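Transcriptional regulatory protein FIXJ (PDB 1DCK) activates nitrogen-fixation genes through nifA and fixK once switched on by FixL, and is represented here by its receiver domain. Local coordinates at residues Y4-V9 with V50-L55; S35-L40 with P58-V63; P77-T82 with D100-P105. The protein carries 2 engineered substitutions. All blocks are in the same frame, centred on the assembly; numbering follows the deposited sequence. Where two conformers were deposited one is given.

Contact 1: residues Y4-V9 with V50-L55; sequences YTVHIV and VLVTDL. With MN (manganese (II) ion), chain C.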
ATOM      1  N   TYR A   4      -7.051   1.552  12.758  1.00 25.46           N
ATOM      2  CA  TYR A   4      -6.242   0.738  11.871  1.00 21.19           C
ATOM      3  C   TYR A   4      -4.959   1.489  11.551  1.00 19.35           C
ATOM      4  O   TYR A   4      -4.847   2.704  11.818  1.00 18.19           O
ATOM      5  CB  TYR A   4      -7.015   0.338  10.596  1.00 19.84           C
ATOM      6  CG  TYR A   4      -7.514   1.490   9.741  1.00 19.07           C
ATOM      7  CD1 TYR A   4      -8.800   1.996   9.907  1.00 19.30           C
ATOM      8  CD2 TYR A   4      -6.707   2.052   8.745  1.00 18.27           C
ATOM      9  CE1 TYR A   4      -9.279   3.048   9.090  1.00 20.28           C
ATOM     10  CE2 TYR A   4      -7.165   3.093   7.934  1.00 16.18           C
ATOM     11  CZ  TYR A   4      -8.463   3.585   8.117  1.00 19.50           C
ATOM     12  OH  TYR A   4      -8.951   4.611   7.317  1.00 21.37           O
ATOM     13  N   THR A   5      -3.957   0.756  11.079  1.00 14.42           N
ATOM     14  CA  THR A   5      -2.679   1.375  10.717  1.00 14.03           C
ATOM     15  C   THR A   5      -2.443   1.307   9.217  1.00 13.52           C
ATOM     16  O   THR A   5      -2.695   0.270   8.594  1.00 10.78           O
ATOM     17  CB  THR A   5      -1.502   0.721  11.462  1.00 13.61           C
ATOM     18  OG1 THR A   5      -1.637   1.003  12.859  1.00 15.90           O
ATOM     19  CG2 THR A   5      -0.144   1.280  10.975  1.00 14.60           C
ATOM     20  N   VAL A   6      -1.977   2.416   8.650  1.00 10.84           N
ATOM     21  CA  VAL A   6      -1.706   2.469   7.225  1.00 12.89           C
ATOM     22  C   VAL A   6      -0.204   2.173   7.044  1.00 12.77           C
ATOM     23  O   VAL A   6       0.642   2.947   7.504  1.00 13.69           O
ATOM     24  CB  VAL A   6      -2.024   3.891   6.664  1.00 11.11           C
ATOM     25  CG1 VAL A   6      -1.725   3.963   5.139  1.00 13.46           C
ATOM     26  CG2 VAL A   6      -3.493   4.273   6.953  1.00 10.50           C
ATOM     27  N   HIS A   7       0.116   1.046   6.412  1.00 12.51           N
ATOM     28  CA  HIS A   7       1.513   0.653   6.153  1.00 12.93           C
ATOM     29  C   HIS A   7       1.927   1.142   4.771  1.00 12.39           C
ATOM     30  O   HIS A   7       1.234   0.917   3.768  1.00 14.15           O
ATOM     31  CB  HIS A   7       1.679  -0.883   6.295  1.00 12.66           C
ATOM     32  CG  HIS A   7       1.354  -1.386   7.666  1.00 11.55           C
ATOM     33  ND1 HIS A   7       2.276  -1.415   8.689  1.00 13.14           N
ATOM     34  CD2 HIS A   7       0.171  -1.758   8.218  1.00 11.88           C
ATOM     35  CE1 HIS A   7       1.678  -1.772   9.812  1.00 11.36           C
ATOM     36  NE2 HIS A   7       0.396  -1.983   9.554  1.00 11.67           N
ATOM     37  N   ILE A   8       3.022   1.871   4.717  1.00 12.18           N
ATOM     38  CA  ILE A   8       3.482   2.436   3.460  1.00 13.31           C
ATOM     39  C   ILE A   8       4.804   1.793   2.991  1.00 15.86           C
ATOM     40  O   ILE A   8       5.729   1.596   3.776  1.00 13.66           O
ATOM     41  CB  ILE A   8       3.694   3.966   3.610  1.00 15.72           C
ATOM     42  CG1 ILE A   8       2.380   4.638   4.056  1.00 15.26           C
ATOM     43  CG2 ILE A   8       4.213   4.591   2.287  1.00 15.15           C
ATOM     44  CD1 ILE A   8       2.575   6.066   4.411  1.00 18.21           C
ATOM     45  N   VAL A   9       4.857   1.438   1.706  1.00 17.91           N
ATOM     46  CA  VAL A   9       6.059   0.860   1.114  1.00 20.24           C
ATOM     47  C   VAL A   9       6.330   1.605  -0.190  1.00 22.89           C
ATOM     48  O   VAL A   9       5.433   1.719  -1.040  1.00 21.25           O
ATOM     49  CB  VAL A   9       5.887  -0.628   0.744  1.00 21.51           C
ATOM     50  CG1 VAL A   9       7.167  -1.133   0.100  1.00 22.97           C
ATOM     51  CG2 VAL A   9       5.516  -1.469   1.934  1.00 20.58           C
ATOM     52  N   VAL A  50      -3.740  -1.764   6.817  1.00 17.31           N
ATOM     53  CA  VAL A  50      -3.968  -1.599   5.379  1.00 18.11           C
ATOM     54  C   VAL A  50      -2.579  -1.314   4.767  1.00 17.58           C
ATOM     55  O   VAL A  50      -1.742  -0.677   5.411  1.00 17.03           O
ATOM     56  CB  VAL A  50      -4.934  -0.384   5.108  1.00 16.88           C
ATOM     57  CG1 VAL A  50      -4.897   0.042   3.665  1.00 19.98           C
ATOM     58  CG2 VAL A  50      -6.384  -0.772   5.468  1.00 19.16           C
ATOM     59  N   LEU A  51      -2.345  -1.759   3.541  1.00 14.93           N
ATOM     60  CA  LEU A  51      -1.061  -1.519   2.872  1.00 16.43           C
ATOM     61  C   LEU A  51      -1.196  -0.588   1.654  1.00 15.63           C
ATOM     62  O   LEU A  51      -2.120  -0.726   0.867  1.00 16.42           O
ATOM     63  CB  LEU A  51      -0.459  -2.845   2.405  1.00 17.89           C
ATOM     64  CG  LEU A  51       0.735  -2.807   1.436  1.00 17.73           C
ATOM     65  CD1 LEU A  51       1.971  -2.245   2.122  1.00 16.57           C
ATOM     66  CD2 LEU A  51       1.008  -4.245   0.957  1.00 19.26           C
ATOM     67  N   VAL A  52      -0.312   0.393   1.549  1.00 15.11           N
ATOM     68  CA  VAL A  52      -0.289   1.281   0.403  1.00 15.59           C
ATOM     69  C   VAL A  52       1.126   1.058  -0.133  1.00 17.91           C
ATOM     70  O   VAL A  52       2.115   1.417   0.520  1.00 14.48           O
ATOM     71  CB  VAL A  52      -0.470   2.760   0.778  1.00 15.01           C
ATOM     72  CG1 VAL A  52      -0.438   3.624  -0.496  1.00 15.26           C
ATOM     73  CG2 VAL A  52      -1.825   2.954   1.465  1.00 17.10           C
ATOM     74  N   THR A  53       1.223   0.399  -1.287  1.00 17.88           N
ATOM     75  CA  THR A  53       2.538   0.114  -1.854  1.00 21.50           C
ATOM     76  C   THR A  53       2.769   0.634  -3.248  1.00 23.59           C
ATOM     77  O   THR A  53       1.840   0.782  -4.042  1.00 23.63           O
ATOM     78  CB  THR A  53       2.863  -1.419  -1.844  1.00 22.56           C
ATOM     79  OG1 THR A  53       4.076  -1.653  -2.578  1.00 25.48           O
ATOM     80  CG2 THR A  53       1.767  -2.217  -2.481  1.00 21.45           C
ATOM     81  N   ASP A  54       4.023   0.961  -3.538  1.00 27.26           N
ATOM     82  CA  ASP A  54       4.348   1.407  -4.875  1.00 28.95           C
ATOM     83  C   ASP A  54       4.472   0.134  -5.737  1.00 30.75           C
ATOM     84  O   ASP A  54       4.723  -0.955  -5.209  1.00 30.42           O
ATOM     85  CB  ASP A  54       5.637   2.205  -4.869  1.00 31.57           C
ATOM     86  CG  ASP A  54       5.931   2.818  -6.213  1.00 32.36           C
ATOM     87  OD1 ASP A  54       6.785   2.250  -6.900  1.00 33.10           O
ATOM     88  OD2 ASP A  54       5.277   3.821  -6.608  1.00 34.06           O
ATOM     89  N   LEU A  55       4.252   0.246  -7.045  1.00 31.78           N
ATOM     90  CA  LEU A  55       4.356  -0.940  -7.902  1.00 34.88           C
ATOM     91  C   LEU A  55       5.775  -1.138  -8.436  1.00 34.27           C
ATOM     92  O   LEU A  55       6.408  -2.165  -8.166  1.00 34.72           O
ATOM     93  CB  LEU A  55       3.361  -0.880  -9.062  1.00 36.09           C
ATOM     94  CG  LEU A  55       3.069  -2.264  -9.659  1.00 40.54           C
ATOM     95  CD1 LEU A  55       1.736  -2.207 -10.365  1.00 42.80           C
ATOM     96  CD2 LEU A  55       4.176  -2.766 -10.611  1.00 41.88           C
TER
HETATM   97 MN    MN C1001       8.908   3.320  -7.773  1.00 42.51          MN
HETATM   98  O   HOH W   1       8.243   5.417  -6.553  1.00 37.94           O
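Val50 O takes the shortest bond of the ladder, from His7 N at 2.7 Å, and CD2, at the edge of the His7 ring and near its plane, lies 3.6 Å from the same oxygen. The torsion of His7 (chi1 -61°, CG anti to the carbonyl carbon) swings the ring back over the start of the strand, where CG2 of Thr5 lies over one face, toward the rim, and ND1 is hydrogen-bonded to NE2 of His33. This pairing belongs to a parallel ladder that runs Val50 N to Thr5 O, Val52 N to His7 O, Val9 N to Val52 O and Asp54 N to Val9 O. The last is the most bent, at 144° about the hydrogen. Several carbonyls also take a CA-H, as Val52 O does from Ile8 CA at 3.4 Å.

Side chains alternate across the sheet. On one face CG1 of Val6 meets CG2 of Val52 at 3.8 Å; on the other, CG2 of Val9 presses on CD1 of Leu51 at 3.6 Å, while Val9 and Thr53 run side by side.

The ladder delivers Asp54 to the acidic site of a receiver domain, where it is the predicted phosphorylation site. OD1 of Asp54 binds the manganese ion at 2.5 Å, together with a water, OD1 of Asp11 and the backbone O of Arg56; magnesium is the physiological cofactor. Its neighbour Thr53 turns OG1 onto Asp54 O, a bond of 2.8 Å to the carbonyl of the metal-binding residue itself, which steadies the backbone there.

Strands 29-33 and 78-82 flank the pair, helix 108-119 lies against Val6, Val50 and Val52, and helix 36-42 approaches His7 and Val9 from the other face.

Contact 2: residues S35-L40 with P58-V63; sequences SAEAFL and PDMSGV
Ala36, the first residue after the N-cap Ser35, turns its methyl group to Met60, CB of Ala36 standing 3.8 Å from SD of Met60 and equally close to CB of the methionine. The cap is made by OG of Ser35, which accepts from Ala38 N at 3.2 Å and so fixes the first turn of helix 36-42.

Glu37 follows, and it bends at its second torsion (chi2 77°) so that the carboxylate folds across the methionine instead of reaching straight outward. OE1 of Glu37 comes to 3.5 Å from CB of Met60, and CG and CD of Glu37 lie near CE of Met60, so the two chains cross at a slant with van der Waals contact alone. OE2 of Glu37 also stands 5.0 Å from OD1 of Asp59, a proximity of like charges that would probably be mildly unfavourable at this surface.

In the receiver fold, segment 58-63 belongs to the loop that leads from the strand bearing Asp54, the predicted phosphorylation site, into the next helix, and Met60 is the side chain by which this loop leans on the preceding helix. Met60 leaves its backbone extended through two anti torsions and then turns at SD (chi3 -74°), which lays CE along the helix surface.

Leu40, one turn after Ala36, receives the end of the methionine: CD1 of Leu40 lies 3.9 Å from CE of Met60, the two chains crossing at about a right angle. Beyond it, Leu65 and Leu69 of helix 62-71, a helix N-capped by Ser61 through Glu64 N, continue the apolar surface against Leu40.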
ATOM      1  N   SER A  35      11.460  -1.046   2.862  1.00 28.46           N
ATOM      2  CA  SER A  35      11.400  -1.748   1.587  1.00 26.07           C
ATOM      3  C   SER A  35      10.341  -2.832   1.630  1.00 24.97           C
ATOM      4  O   SER A  35       9.871  -3.203   2.708  1.00 24.62           O
ATOM      5  CB  SER A  35      12.732  -2.435   1.320  1.00 26.30           C
ATOM      6  OG  SER A  35      12.885  -3.513   2.221  1.00 24.84           O
ATOM      7  N   ALA A  36      10.012  -3.374   0.458  1.00 23.27           N
ATOM      8  CA  ALA A  36       9.034  -4.449   0.346  1.00 23.49           C
ATOM      9  C   ALA A  36       9.454  -5.649   1.186  1.00 22.24           C
ATOM     10  O   ALA A  36       8.626  -6.265   1.846  1.00 22.11           O
ATOM     11  CB  ALA A  36       8.852  -4.860  -1.119  1.00 21.03           C
ATOM     12  N   GLU A  37      10.742  -5.988   1.151  1.00 23.61           N
ATOM     13  CA  GLU A  37      11.255  -7.119   1.940  1.00 24.68           C
ATOM     14  C   GLU A  37      11.044  -6.916   3.430  1.00 22.67           C
ATOM     15  O   GLU A  37      10.734  -7.868   4.147  1.00 22.40           O
ATOM     16  CB  GLU A  37      12.762  -7.330   1.715  1.00 27.21           C
ATOM     17  CG  GLU A  37      13.122  -8.011   0.435  1.00 32.57           C
ATOM     18  CD  GLU A  37      13.050  -7.116  -0.787  1.00 36.11           C
ATOM     19  OE1 GLU A  37      13.229  -7.660  -1.898  1.00 38.59           O
ATOM     20  OE2 GLU A  37      12.837  -5.880  -0.658  1.00 40.34           O
ATOM     21  N   ALA A  38      11.210  -5.674   3.890  1.00 21.95           N
ATOM     22  CA  ALA A  38      11.044  -5.371   5.309  1.00 22.27           C
ATOM     23  C   ALA A  38       9.577  -5.504   5.722  1.00 21.51           C
ATOM     24  O   ALA A  38       9.269  -5.978   6.816  1.00 20.84           O
ATOM     25  CB  ALA A  38      11.581  -3.970   5.630  1.00 20.95           C
ATOM     26  N   PHE A  39       8.672  -5.094   4.842  1.00 20.20           N
ATOM     27  CA  PHE A  39       7.259  -5.195   5.162  1.00 20.33           C
ATOM     28  C   PHE A  39       6.836  -6.666   5.191  1.00 18.82           C
ATOM     29  O   PHE A  39       6.037  -7.083   6.039  1.00 19.48           O
ATOM     30  CB  PHE A  39       6.398  -4.425   4.158  1.00 17.59           C
ATOM     31  CG  PHE A  39       4.919  -4.576   4.409  1.00 18.11           C
ATOM     32  CD1 PHE A  39       4.311  -3.900   5.459  1.00 16.88           C
ATOM     33  CD2 PHE A  39       4.162  -5.474   3.659  1.00 18.08           C
ATOM     34  CE1 PHE A  39       2.969  -4.123   5.772  1.00 18.90           C
ATOM     35  CE2 PHE A  39       2.818  -5.696   3.965  1.00 17.34           C
ATOM     36  CZ  PHE A  39       2.228  -5.021   5.024  1.00 19.04           C
ATOM     37  N   LEU A  40       7.392  -7.445   4.272  1.00 20.63           N
ATOM     38  CA  LEU A  40       7.090  -8.870   4.167  1.00 21.94           C
ATOM     39  C   LEU A  40       7.492  -9.604   5.438  1.00 21.94           C
ATOM     40  O   LEU A  40       6.760 -10.472   5.890  1.00 21.50           O
ATOM     41  CB  LEU A  40       7.811  -9.483   2.967  1.00 26.72           C
ATOM     42  CG  LEU A  40       6.968 -10.134   1.875  1.00 30.01           C
ATOM     43  CD1 LEU A  40       7.893 -10.972   0.979  1.00 30.73           C
ATOM     44  CD2 LEU A  40       5.877 -11.014   2.491  1.00 30.10           C
ATOM     45  N   PRO A  58      12.459  -1.819  -8.110  1.00 39.64           N
ATOM     46  CA  PRO A  58      13.496  -2.737  -8.599  1.00 40.57           C
ATOM     47  C   PRO A  58      13.732  -4.064  -7.857  1.00 41.50           C
ATOM     48  O   PRO A  58      13.641  -5.138  -8.477  1.00 41.69           O
ATOM     49  CB  PRO A  58      14.746  -1.853  -8.664  1.00 41.62           C
ATOM     50  CG  PRO A  58      14.370  -0.590  -7.876  1.00 42.45           C
ATOM     51  CD  PRO A  58      12.924  -0.428  -8.196  1.00 40.61           C
ATOM     52  N   ASP A  59      13.988  -4.005  -6.547  1.00 41.02           N
ATOM     53  CA  ASP A  59      14.241  -5.217  -5.764  1.00 41.21           C
ATOM     54  C   ASP A  59      13.041  -6.175  -5.741  1.00 40.72           C
ATOM     55  O   ASP A  59      13.174  -7.357  -6.077  1.00 40.53           O
ATOM     56  CB  ASP A  59      14.687  -4.854  -4.341  1.00 43.72           C
ATOM     57  CG  ASP A  59      15.989  -4.035  -4.315  1.00 46.73           C
ATOM     58  OD1 ASP A  59      16.342  -3.498  -3.236  1.00 47.11           O
ATOM     59  OD2 ASP A  59      16.655  -3.913  -5.375  1.00 47.81           O
ATOM     60  N   MET A  60      11.872  -5.654  -5.367  1.00 38.40           N
ATOM     61  CA  MET A  60      10.637  -6.439  -5.321  1.00 35.09           C
ATOM     62  C   MET A  60       9.495  -5.513  -5.721  1.00 33.72           C
ATOM     63  O   MET A  60       9.341  -4.423  -5.161  1.00 33.01           O
ATOM     64  CB  MET A  60      10.393  -7.000  -3.919  1.00 36.62           C
ATOM     65  CG  MET A  60       9.200  -7.960  -3.820  1.00 36.73           C
ATOM     66  SD  MET A  60       8.878  -8.481  -2.131  1.00 36.56           S
ATOM     67  CE  MET A  60      10.280  -9.648  -1.864  1.00 37.28           C
ATOM     68  N   SER A  61       8.728  -5.922  -6.726  1.00 29.93           N
ATOM     69  CA  SER A  61       7.620  -5.117  -7.216  1.00 29.12           C
ATOM     70  C   SER A  61       6.414  -5.147  -6.284  1.00 28.39           C
ATOM     71  O   SER A  61       6.318  -5.997  -5.401  1.00 27.67           O
ATOM     72  CB  SER A  61       7.174  -5.606  -8.589  1.00 28.80           C
ATOM     73  OG  SER A  61       6.546  -6.862  -8.470  1.00 30.16           O
ATOM     74  N   GLY A  62       5.472  -4.238  -6.523  1.00 27.16           N
ATOM     75  CA  GLY A  62       4.275  -4.201  -5.698  1.00 27.52           C
ATOM     76  C   GLY A  62       3.469  -5.470  -5.918  1.00 25.33           C
ATOM     77  O   GLY A  62       2.833  -5.979  -5.002  1.00 26.06           O
ATOM     78  N   VAL A  63       3.494  -5.971  -7.146  1.00 25.16           N
ATOM     79  CA  VAL A  63       2.766  -7.196  -7.514  1.00 25.17           C
ATOM     80  C   VAL A  63       3.388  -8.397  -6.823  1.00 23.67           C
ATOM     81  O   VAL A  63       2.684  -9.196  -6.214  1.00 24.42           O
ATOM     82  CB  VAL A  63       2.800  -7.453  -9.048  1.00 26.22           C
ATOM     83  CG1 VAL A  63       1.985  -8.714  -9.393  1.00 25.18           C
ATOM     84  CG2 VAL A  63       2.263  -6.248  -9.794  1.00 26.53           C
TER

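Contact 3: residues P77-T82 with D100-P105; sequences PSIVIT and DFIEKP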
ATOM      1  N   PRO A  77      -5.552  -5.816   3.166  1.00 17.99           N
ATOM      2  CA  PRO A  77      -6.152  -4.980   2.114  1.00 16.77           C
ATOM      3  C   PRO A  77      -5.050  -4.085   1.570  1.00 17.20           C
ATOM      4  O   PRO A  77      -4.360  -3.414   2.341  1.00 15.59           O
ATOM      5  CB  PRO A  77      -7.180  -4.154   2.882  1.00 16.87           C
ATOM      6  CG  PRO A  77      -7.555  -5.063   4.038  1.00 17.91           C
ATOM      7  CD  PRO A  77      -6.194  -5.532   4.468  1.00 19.17           C
ATOM      8  N   SER A  78      -4.906  -4.060   0.251  0.50 16.99           N
ATOM      9  CA  SER A  78      -3.873  -3.254  -0.366  0.50 17.71           C
ATOM     10  C   SER A  78      -4.336  -2.286  -1.448  0.50 17.63           C
ATOM     11  O   SER A  78      -5.266  -2.569  -2.201  0.50 17.24           O
ATOM     12  CB  SER A  78      -2.804  -4.152  -0.963  0.50 17.32           C
ATOM     13  OG  SER A  78      -1.850  -3.358  -1.638  0.50 23.55           O
ATOM     14  N   ILE A  79      -3.649  -1.146  -1.507  1.00 16.41           N
ATOM     15  CA  ILE A  79      -3.894  -0.122  -2.508  1.00 16.82           C
ATOM     16  C   ILE A  79      -2.540  -0.106  -3.230  1.00 16.92           C
ATOM     17  O   ILE A  79      -1.495  -0.106  -2.579  1.00 15.35           O
ATOM     18  CB  ILE A  79      -4.152   1.283  -1.886  1.00 16.91           C
ATOM     19  CG1 ILE A  79      -5.457   1.312  -1.083  1.00 15.53           C
ATOM     20  CG2 ILE A  79      -4.177   2.334  -2.957  1.00 17.46           C
ATOM     21  CD1 ILE A  79      -6.601   0.643  -1.788  1.00 21.22           C
ATOM     22  N   VAL A  80      -2.539  -0.147  -4.557  1.00 16.51           N
ATOM     23  CA  VAL A  80      -1.258  -0.135  -5.274  1.00 19.75           C
ATOM     24  C   VAL A  80      -1.120   1.165  -6.053  1.00 18.06           C
ATOM     25  O   VAL A  80      -2.032   1.565  -6.755  1.00 21.41           O
ATOM     26  CB  VAL A  80      -1.105  -1.383  -6.210  1.00 20.49           C
ATOM     27  CG1 VAL A  80       0.169  -1.288  -7.050  1.00 23.97           C
ATOM     28  CG2 VAL A  80      -1.053  -2.654  -5.374  1.00 21.20           C
ATOM     29  N   ILE A  81      -0.024   1.879  -5.831  1.00 17.88           N
ATOM     30  CA  ILE A  81       0.227   3.134  -6.537  1.00 18.10           C
ATOM     31  C   ILE A  81       1.005   2.780  -7.816  1.00 19.00           C
ATOM     32  O   ILE A  81       2.093   2.212  -7.758  1.00 19.52           O
ATOM     33  CB  ILE A  81       1.040   4.114  -5.661  1.00 17.11           C
ATOM     34  CG1 ILE A  81       0.229   4.494  -4.414  1.00 17.50           C
ATOM     35  CG2 ILE A  81       1.397   5.350  -6.467  1.00 15.41           C
ATOM     36  CD1 ILE A  81       0.973   5.409  -3.414  1.00 18.84           C
ATOM     37  N   THR A  82       0.444   3.111  -8.967  1.00 21.82           N
ATOM     38  CA  THR A  82       1.078   2.764 -10.230  1.00 24.12           C
ATOM     39  C   THR A  82       1.608   3.982 -10.969  1.00 25.60           C
ATOM     40  O   THR A  82       1.120   5.104 -10.781  1.00 22.56           O
ATOM     41  CB  THR A  82       0.080   1.991 -11.128  1.00 26.52           C
ATOM     42  OG1 THR A  82      -1.089   2.800 -11.338  1.00 28.27           O
ATOM     43  CG2 THR A  82      -0.366   0.683 -10.426  1.00 26.87           C
ATOM     44  N   ASP A 100      -7.587  -1.727  -4.782  1.00 19.57           N
ATOM     45  CA  ASP A 100      -7.639  -0.699  -5.812  1.00 20.13           C
ATOM     46  C   ASP A 100      -6.242  -0.221  -6.175  1.00 19.35           C
ATOM     47  O   ASP A 100      -5.261  -0.562  -5.512  1.00 17.90           O
ATOM     48  CB  ASP A 100      -8.475   0.503  -5.362  1.00 22.91           C
ATOM     49  CG  ASP A 100      -9.011   1.321  -6.542  1.00 23.97           C
ATOM     50  OD1 ASP A 100      -8.990   0.846  -7.714  1.00 24.44           O
ATOM     51  OD2 ASP A 100      -9.458   2.447  -6.289  1.00 26.80           O
ATOM     52  N   PHE A 101      -6.164   0.530  -7.268  1.00 18.58           N
ATOM     53  CA  PHE A 101      -4.919   1.117  -7.721  1.00 18.66           C
ATOM     54  C   PHE A 101      -5.146   2.630  -7.679  1.00 18.44           C
ATOM     55  O   PHE A 101      -6.286   3.113  -7.702  1.00 17.56           O
ATOM     56  CB  PHE A 101      -4.593   0.707  -9.171  1.00 18.50           C
ATOM     57  CG  PHE A 101      -5.430   1.418 -10.206  1.00 20.30           C
ATOM     58  CD1 PHE A 101      -4.963   2.582 -10.832  1.00 20.67           C
ATOM     59  CD2 PHE A 101      -6.703   0.964 -10.509  1.00 18.69           C
ATOM     60  CE1 PHE A 101      -5.764   3.279 -11.741  1.00 20.94           C
ATOM     61  CE2 PHE A 101      -7.513   1.647 -11.413  1.00 19.63           C
ATOM     62  CZ  PHE A 101      -7.050   2.802 -12.030  1.00 21.27           C
ATOM     63  N   ILE A 102      -4.046   3.360  -7.659  1.00 18.29           N
ATOM     64  CA  ILE A 102      -4.060   4.812  -7.670  1.00 19.44           C
ATOM     65  C   ILE A 102      -2.919   5.203  -8.622  1.00 20.31           C
ATOM     66  O   ILE A 102      -1.787   4.712  -8.520  1.00 17.25           O
ATOM     67  CB  ILE A 102      -3.782   5.428  -6.273  1.00 21.52           C
ATOM     68  CG1 ILE A 102      -4.807   4.934  -5.253  1.00 25.22           C
ATOM     69  CG2 ILE A 102      -3.831   6.957  -6.346  1.00 21.49           C
ATOM     70  CD1 ILE A 102      -6.293   5.249  -5.631  1.00 29.01           C
ATOM     71  N   GLU A 103      -3.258   6.047  -9.579  1.00 21.74           N
ATOM     72  CA  GLU A 103      -2.308   6.536 -10.568  1.00 25.39           C
ATOM     73  C   GLU A 103      -1.692   7.823 -10.035  1.00 24.69           C
ATOM     74  O   GLU A 103      -2.396   8.688  -9.516  1.00 25.31           O
ATOM     75  CB  GLU A 103      -3.045   6.800 -11.902  1.00 24.80           C
ATOM     76  CG  GLU A 103      -2.130   6.928 -13.134  1.00 27.67           C
ATOM     77  CD  GLU A 103      -2.914   7.112 -14.441  1.00 28.69           C
ATOM     78  OE1 GLU A 103      -4.150   6.913 -14.447  1.00 28.98           O
ATOM     79  OE2 GLU A 103      -2.289   7.462 -15.459  1.00 30.69           O
ATOM     80  N   LYS A 104      -0.367   7.890 -10.044  1.00 26.78           N
ATOM     81  CA  LYS A 104       0.322   9.095  -9.590  1.00 27.00           C
ATOM     82  C   LYS A 104       0.637  10.013 -10.792  1.00 26.71           C
ATOM     83  O   LYS A 104       0.576   9.566 -11.934  1.00 24.12           O
ATOM     84  CB  LYS A 104       1.594   8.742  -8.817  1.00 30.80           C
ATOM     85  CG  LYS A 104       2.593   7.821  -9.503  1.00 30.33           C
ATOM     86  CD  LYS A 104       3.839   7.749  -8.625  1.00 32.50           C
ATOM     87  CE  LYS A 104       4.906   6.816  -9.166  1.00 33.11           C
ATOM     88  NZ  LYS A 104       6.049   6.735  -8.200  1.00 32.69           N
ATOM     89  N   PRO A 105       0.711  11.341 -10.563  1.00 25.69           N
ATOM     90  CA  PRO A 105       0.521  12.049  -9.288  1.00 26.27           C
ATOM     91  C   PRO A 105      -0.960  11.923  -8.900  1.00 25.43           C
ATOM     92  O   PRO A 105      -1.809  11.781  -9.779  1.00 24.61           O
ATOM     93  CB  PRO A 105       0.843  13.506  -9.643  1.00 27.13           C
ATOM     94  CG  PRO A 105       1.713  13.382 -10.908  1.00 29.00           C
ATOM     95  CD  PRO A 105       1.021  12.281 -11.649  1.00 26.42           C
TER
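The beta-alpha-beta unit formed by strand 78-82, helix 87-95 and strand 100-103 closes where Val80 and Thr82 pair in parallel with the edge strand. Val80 N donates to Asp100 O at 2.9 Å, Val80 O receives Ile102 N, Thr82 N returns to Ile102 O at 2.8 Å, and Lys104 N ends the ladder on Thr82 O with a longer bond of 3.2 Å. OG1 of Thr82 adds a weak bond to the same Ile102 O, so that one carbonyl serves both the amide and the hydroxyl.

On the face that carries Ile79, Ile81 and Ile102, CG2 of Ile79 fits against CG1 of Ile102 at 3.5 Å, a close apolar contact that helix 108-119 covers through Ile111 and Ala114. On the face of Val80, Thr82 and Phe101, CD1 of Phe101 lies 3.9 Å from OG1 of Thr82, although the ring itself heads away from the neighbouring strand.

Lys104 turns its CG between backbone N and carbonyl carbon (chi1 53°), which sets CG 3.3 Å from Thr82 O. From there the chain runs straight, passing CG2 of Ile81 at about a right angle, and NZ makes long, weak ion pairs with Asp54 and Glu12. A threonine closing one strand and a lysine after the next, followed by the cis-linked Pro105, are hallmarks of the CheY-like receiver site.

In the fold
Contacts 1 and 3 are two steps of one parallel sheet, their centres 10 Å apart, joined by strands 49-54 and 78-82: Ile81 N lies 2.8 Å from Thr53 O, a probable hydrogen bond. Both strand pairs end at the metal site, contact 1 supplying the ligand Asp54 and contact 3 Lys104, whose nearest side-chain atom is about 4 Å from the manganese ion. Contact 2 lies on the sheet face carrying His7 and Val9, reaching it through helix 36-42, its centre 11 Å from that of contact 1; CE1 of Phe39 is 3.5 Å from CB of His7, and Gly62 N 2.8 Å from Leu55 O, a probable hydrogen bond. Contacts 2 and 3 do not touch.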